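PDB 1NLQ: nucleoplasmin-like protein, which binds core histones and takes part in the ATP-facilitated assembly of regularly spaced nucleosomal arrays, its N-terminal core forming pentameric rings. Local coordinates for residues 49-54 with 88-93; 8-13 with 96-101. All coordinates share one frame; numbering follows the deposited sequence.

The two interactions lie in the two facing sheets of the eight-stranded jelly-roll core of the nucleoplasmin family. Interaction 1 joins strands 48-55 and 86-92 in one sheet; interaction 2 joins strands 4-11 and 97-104 in the other. Their centres are 10 Å apart, and their inner faces meet. Phe88 CB lies 3.6 Å from Ile99 CD1, and Val51 CG2 lies 3.8 Å from Val97 CG1. Strands 86-92 and 97-104 are consecutive, so the chain crosses from one sheet to the other between them. The side chain of Lys89 is about 4 Å from a bound magnesium ion, that of Thr12 about 9 Å. Each contact also touches a neighbouring subunit, a different one for each.

Interaction 1: residues 49-54 with 88-93; sequences NVVEVN and FKLIKG
A classic beta bulge interrupts this antiparallel pair: Ile91 and Lys92 both face Val50. Val50 N donates to Lys92 O at 2.9 Å. Val50 O accepts Ile91 N at 3.0 Å, in a bond bent to 132° at the hydrogen. Beyond the bulge the pairing is regular, and Glu52 and Lys89 exchange two backbone bonds.

The end of the Ile91 side chain bends toward Val50 and Glu52. Its CG1 sits between backbone N and carbonyl carbon (chi1 62°), 3.8 Å from Val50 CG1. Its CD1 and CG2 both reach Glu52 OE1, and the two side chains cross at about a right angle. The Lys92 side chain touches Val50 through CB, and its extended chain then leads away.

On the opposite face Val53 lies beside Phe88, pointing the same way, with Val53 CG2 3.7 Å from Phe88 CE2. Val51, Leu90 and Phe88 look inward toward strand 97-104. At the end, Asn49 OD1 packs on Gly93 CA at 3.6 Å and accepts a bond from Gly95 N. At the backbone angles of Gly93 a side chain would jam against the preceding carbonyl oxygen and run into Asn49 CG.

Val50 packs on Ala41 and Val53 on Phe6 of a neighbouring subunit. The inward face is thus largely apolar, with Asn49 held at its end by backbone partners; on the other, Ile91 adds aliphatic cover to Val50 and Glu52.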
loop_
_atom_site.group_PDB
_atom_site.type_symbol
_atom_site.label_atom_id
_atom_site.label_comp_id
_atom_site.label_asym_id
_atom_site.label_seq_id
_atom_site.Cartn_x
_atom_site.Cartn_y
_atom_site.Cartn_z
ATOM N N ASN A 49 -11.434 -14.865 -6.881
ATOM C CA ASN A 49 -11.573 -14.070 -8.089
ATOM C C ASN A 49 -10.152 -13.737 -8.490
ATOM O O ASN A 49 -9.420 -13.110 -7.730
ATOM C CB ASN A 49 -12.376 -12.801 -7.810
ATOM C CG ASN A 49 -13.869 -13.020 -7.963
ATOM O OD1 ASN A 49 -14.456 -12.656 -8.982
ATOM N ND2 ASN A 49 -14.483 -13.630 -6.961
ATOM N N VAL A 50 -9.765 -14.171 -9.683
ATOM C CA VAL A 50 -8.411 -13.963 -10.166
ATOM C C VAL A 50 -8.375 -13.198 -11.476
ATOM O O VAL A 50 -9.056 -13.562 -12.434
ATOM C CB VAL A 50 -7.696 -15.327 -10.361
ATOM C CG1 VAL A 50 -6.266 -15.120 -10.841
ATOM C CG2 VAL A 50 -7.721 -16.096 -9.052
ATOM N N VAL A 51 -7.580 -12.134 -11.500
ATOM C CA VAL A 51 -7.418 -11.311 -12.690
ATOM C C VAL A 51 -6.037 -11.605 -13.251
ATOM O O VAL A 51 -5.047 -11.574 -12.531
ATOM C CB VAL A 51 -7.511 -9.806 -12.367
ATOM C CG1 VAL A 51 -7.268 -8.981 -13.623
ATOM C CG2 VAL A 51 -8.874 -9.482 -11.781
ATOM N N GLU A 52 -5.979 -11.911 -14.536
ATOM C CA GLU A 52 -4.716 -12.213 -15.182
ATOM C C GLU A 52 -4.397 -11.103 -16.163
ATOM O O GLU A 52 -5.282 -10.630 -16.875
ATOM C CB GLU A 52 -4.825 -13.532 -15.935
ATOM C CG GLU A 52 -3.582 -13.887 -16.721
ATOM C CD GLU A 52 -3.873 -14.897 -17.800
ATOM O OE1 GLU A 52 -4.146 -16.072 -17.476
ATOM O OE2 GLU A 52 -3.837 -14.499 -18.980
ATOM N N VAL A 53 -3.143 -10.674 -16.197
ATOM C CA VAL A 53 -2.753 -9.626 -17.123
ATOM C C VAL A 53 -1.989 -10.276 -18.272
ATOM O O VAL A 53 -1.237 -11.228 -18.072
ATOM C CB VAL A 53 -1.871 -8.535 -16.434
ATOM C CG1 VAL A 53 -0.521 -9.099 -16.044
ATOM C CG2 VAL A 53 -1.683 -7.355 -17.373
ATOM N N ASN A 54 -2.217 -9.770 -19.481
ATOM C CA ASN A 54 -1.559 -10.298 -20.667
ATOM C C ASN A 54 -0.924 -9.197 -21.496
ATOM O O ASN A 54 -1.563 -8.200 -21.814
ATOM C CB ASN A 54 -2.556 -11.037 -21.562
ATOM C CG ASN A 54 -3.162 -12.241 -20.889
ATOM O OD1 ASN A 54 -4.153 -12.133 -20.153
ATOM N ND2 ASN A 54 -2.564 -13.403 -21.119
ATOM N N PHE A 88 -6.626 -7.500 -19.534
ATOM C CA PHE A 88 -6.911 -8.016 -18.194
ATOM C C PHE A 88 -8.070 -8.984 -18.327
ATOM O O PHE A 88 -9.073 -8.664 -18.966
ATOM C CB PHE A 88 -7.330 -6.894 -17.238
ATOM C CG PHE A 88 -6.303 -5.820 -17.073
ATOM C CD1 PHE A 88 -6.458 -4.600 -17.715
ATOM C CD2 PHE A 88 -5.182 -6.021 -16.271
ATOM C CE1 PHE A 88 -5.523 -3.594 -17.570
ATOM C CE2 PHE A 88 -4.233 -5.021 -16.114
ATOM C CZ PHE A 88 -4.401 -3.800 -16.766
ATOM N N LYS A 89 -7.943 -10.165 -17.739
ATOM C CA LYS A 89 -9.022 -11.135 -17.839
ATOM C C LYS A 89 -9.361 -11.779 -16.511
ATOM O O LYS A 89 -8.473 -12.133 -15.747
ATOM C CB LYS A 89 -8.677 -12.232 -18.842
ATOM C CG LYS A 89 -9.841 -13.176 -19.052
ATOM C CD LYS A 89 -9.622 -14.153 -20.181
ATOM C CE LYS A 89 -10.828 -15.077 -20.279
ATOM N NZ LYS A 89 -10.683 -16.123 -21.317
ATOM N N LEU A 90 -10.656 -11.927 -16.246
ATOM C CA LEU A 90 -11.118 -12.561 -15.019
ATOM C C LEU A 90 -11.126 -14.056 -15.323
ATOM O O LEU A 90 -12.091 -14.580 -15.877
ATOM C CB LEU A 90 -12.523 -12.070 -14.674
ATOM C CG LEU A 90 -13.102 -12.511 -13.327
ATOM C CD1 LEU A 90 -12.243 -11.981 -12.181
ATOM C CD2 LEU A 90 -14.525 -11.970 -13.204
ATOM N N ILE A 91 -10.037 -14.736 -14.971
ATOM C CA ILE A 91 -9.904 -16.166 -15.251
ATOM C C ILE A 91 -10.492 -17.102 -14.191
ATOM O O ILE A 91 -10.496 -18.327 -14.371
ATOM C CB ILE A 91 -8.423 -16.549 -15.495
ATOM C CG1 ILE A 91 -7.591 -16.274 -14.239
ATOM C CG2 ILE A 91 -7.866 -15.758 -16.673
ATOM C CD1 ILE A 91 -6.168 -16.793 -14.324
ATOM N N LYS A 92 -10.977 -16.531 -13.088
ATOM C CA LYS A 92 -11.595 -17.316 -12.015
ATOM C C LYS A 92 -12.511 -16.390 -11.217
ATOM O O LYS A 92 -12.131 -15.258 -10.897
ATOM C CB LYS A 92 -10.532 -17.912 -11.090
ATOM C CG LYS A 92 -11.022 -19.043 -10.199
ATOM C CD LYS A 92 -9.853 -19.694 -9.457
ATOM C CE LYS A 92 -10.211 -21.100 -8.963
ATOM N NZ LYS A 92 -8.997 -21.861 -8.535
ATOM N N GLY A 93 -13.709 -16.870 -10.901
ATOM C CA GLY A 93 -14.658 -16.058 -10.158
ATOM C C GLY A 93 -15.634 -15.349 -11.085
ATOM O O GLY A 93 -15.443 -15.324 -12.302
#

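Interaction 2: residues 8-13 with 96-101; sequences GVTLTA and PVYIHG
Strands 4-11 and 97-104 pair antiparallel at one margin of a jelly-roll sheet, where 4-11 is the outermost strand within the chain. Val9 pairs with Ile99 and Leu11 with Val97, each through two backbone bonds. Ile99 N to Val9 O is 2.8 Å and nearly straight, at 169°. Leu11 N to Val97 O is also 2.8 Å. Between these pairs, Thr10 and Tyr98 form a non-hydrogen-bonded pair.

Thr10 and Tyr98 lie side by side and point the same way. Thr10 OG1 is anti to the carbonyl carbon (chi1 -51°). It meets the ring at its edge, in plane, 3.5 Å from Tyr98 CD2. The other branch, Thr10 CG2, lies 3.7 Å from Tyr98 CD2 and also touches CE2. An alanine here lacks OG1 and CG2, which would probably open a gap beside the Tyr98 ring and weaken the packing on Ile62 of a neighbouring subunit.

The inner face is aliphatic. With Val9 CG1 anti to the carbonyl carbon (chi1 -57°), the other branch, CG2, lies between the backbone N and the carbonyl carbon and packs 3.7 Å from Ile99 CB. Leu11 and Ile99 cross obliquely, with Leu11 CD1 3.9 Å from Ile99 CD1. Val9 and Leu11 also touch Val18 of strand 17-20. Where the pairing ends, Thr12 CG2 packs on Pro96 CB at 3.8 Å. Pro96 follows a cis peptide bond, and Thr12 OG1 accepts a bond from Ser15 N.

The outer face meets that subunit, not the one at interaction 1: His100 also packs on its Ile62, and Tyr98 on its Pro63. His100 ND1 is bonded to Gln36 NE2 of its own chain. One strand pair therefore serves two surfaces, with aliphatic groups toward the core and mixed polar and aromatic groups toward the pentamer interface.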
loop_
_atom_site.group_PDB
_atom_site.type_symbol
_atom_site.label_atom_id
_atom_site.label_comp_id
_atom_site.label_asym_id
_atom_site.label_seq_id
_atom_site.Cartn_x
_atom_site.Cartn_y
_atom_site.Cartn_z
ATOM N N GLY A 8 -10.575 3.232 -15.122
ATOM C CA GLY A 8 -11.457 2.462 -14.273
ATOM C C GLY A 8 -12.309 1.559 -15.130
ATOM O O GLY A 8 -13.166 2.036 -15.876
ATOM N N VAL A 9 -12.066 0.256 -15.036
ATOM C CA VAL A 9 -12.822 -0.726 -15.808
ATOM C C VAL A 9 -13.345 -1.837 -14.898
ATOM O O VAL A 9 -12.800 -2.078 -13.814
ATOM C CB VAL A 9 -11.960 -1.324 -16.942
ATOM C CG1 VAL A 9 -11.444 -0.207 -17.823
ATOM C CG2 VAL A 9 -10.790 -2.124 -16.368
ATOM N N THR A 10 -14.407 -2.500 -15.341
ATOM C CA THR A 10 -15.023 -3.564 -14.554
ATOM C C THR A 10 -14.995 -4.902 -15.293
ATOM O O THR A 10 -15.173 -4.954 -16.514
ATOM C CB THR A 10 -16.495 -3.219 -14.213
ATOM O OG1 THR A 10 -16.574 -1.904 -13.639
ATOM C CG2 THR A 10 -17.059 -4.226 -13.231
ATOM N N LEU A 11 -14.741 -5.975 -14.546
ATOM C CA LEU A 11 -14.716 -7.322 -15.099
ATOM C C LEU A 11 -15.761 -8.172 -14.374
ATOM O O LEU A 11 -15.930 -8.055 -13.154
ATOM C CB LEU A 11 -13.336 -7.963 -14.911
ATOM C CG LEU A 11 -12.163 -7.350 -15.675
ATOM C CD1 LEU A 11 -10.873 -8.076 -15.330
ATOM C CD2 LEU A 11 -12.433 -7.441 -17.163
ATOM N N THR A 12 -16.459 -9.011 -15.136
ATOM C CA THR A 12 -17.481 -9.910 -14.606
ATOM C C THR A 12 -17.409 -11.221 -15.385
ATOM O O THR A 12 -16.686 -11.326 -16.378
ATOM C CB THR A 12 -18.914 -9.342 -14.775
ATOM O OG1 THR A 12 -19.174 -9.124 -16.168
ATOM C CG2 THR A 12 -19.090 -8.035 -13.995
ATOM N N ALA A 13 -18.160 -12.223 -14.945
ATOM C CA ALA A 13 -18.159 -13.508 -15.638
ATOM C C ALA A 13 -18.654 -13.314 -17.069
ATOM O O ALA A 13 -18.116 -13.890 -18.013
ATOM C CB ALA A 13 -19.063 -14.500 -14.918
ATOM N N PRO A 96 -18.279 -8.838 -9.447
ATOM C CA PRO A 96 -17.450 -7.940 -10.251
ATOM C C PRO A 96 -16.116 -7.566 -9.614
ATOM O O PRO A 96 -15.943 -7.642 -8.398
ATOM C CB PRO A 96 -18.355 -6.725 -10.458
ATOM C CG PRO A 96 -19.188 -6.711 -9.220
ATOM C CD PRO A 96 -19.494 -8.155 -8.959
ATOM N N VAL A 97 -15.171 -7.194 -10.469
ATOM C CA VAL A 97 -13.855 -6.760 -10.033
ATOM C C VAL A 97 -13.574 -5.439 -10.746
ATOM O O VAL A 97 -13.801 -5.310 -11.952
ATOM C CB VAL A 97 -12.762 -7.788 -10.399
ATOM C CG1 VAL A 97 -11.386 -7.241 -10.031
ATOM C CG2 VAL A 97 -13.021 -9.088 -9.662
ATOM N N TYR A 98 -13.101 -4.450 -9.999
ATOM C CA TYR A 98 -12.811 -3.150 -10.576
ATOM C C TYR A 98 -11.301 -2.921 -10.652
ATOM O O TYR A 98 -10.569 -3.234 -9.716
ATOM C CB TYR A 98 -13.461 -2.046 -9.733
ATOM C CG TYR A 98 -14.869 -2.366 -9.284
ATOM C CD1 TYR A 98 -15.150 -2.629 -7.940
ATOM C CD2 TYR A 98 -15.923 -2.412 -10.200
ATOM C CE1 TYR A 98 -16.443 -2.925 -7.521
ATOM C CE2 TYR A 98 -17.221 -2.712 -9.781
ATOM C CZ TYR A 98 -17.468 -2.966 -8.448
ATOM O OH TYR A 98 -18.749 -3.279 -8.041
ATOM N N ILE A 99 -10.842 -2.381 -11.775
ATOM C CA ILE A 99 -9.421 -2.096 -11.956
ATOM C C ILE A 99 -9.269 -0.582 -12.053
ATOM O O ILE A 99 -9.890 0.054 -12.912
ATOM C CB ILE A 99 -8.879 -2.764 -13.241
ATOM C CG1 ILE A 99 -9.040 -4.283 -13.139
ATOM C CG2 ILE A 99 -7.414 -2.420 -13.433
ATOM C CD1 ILE A 99 -8.668 -5.038 -14.407
ATOM N N HIS A 100 -8.462 -0.005 -11.163
ATOM C CA HIS A 100 -8.249 1.440 -11.133
ATOM C C HIS A 100 -6.795 1.839 -11.360
ATOM O O HIS A 100 -5.874 1.155 -10.918
ATOM C CB HIS A 100 -8.682 2.015 -9.785
ATOM C CG HIS A 100 -10.064 1.620 -9.367
ATOM N ND1 HIS A 100 -10.314 0.932 -8.200
ATOM C CD2 HIS A 100 -11.270 1.834 -9.945
ATOM C CE1 HIS A 100 -11.615 0.737 -8.077
ATOM N NE2 HIS A 100 -12.217 1.274 -9.122
ATOM N N GLY A 101 -6.595 2.969 -12.025
ATOM C CA GLY A 101 -5.237 3.413 -12.268
ATOM C C GLY A 101 -5.121 4.744 -12.981
ATOM O O GLY A 101 -6.064 5.542 -13.014
#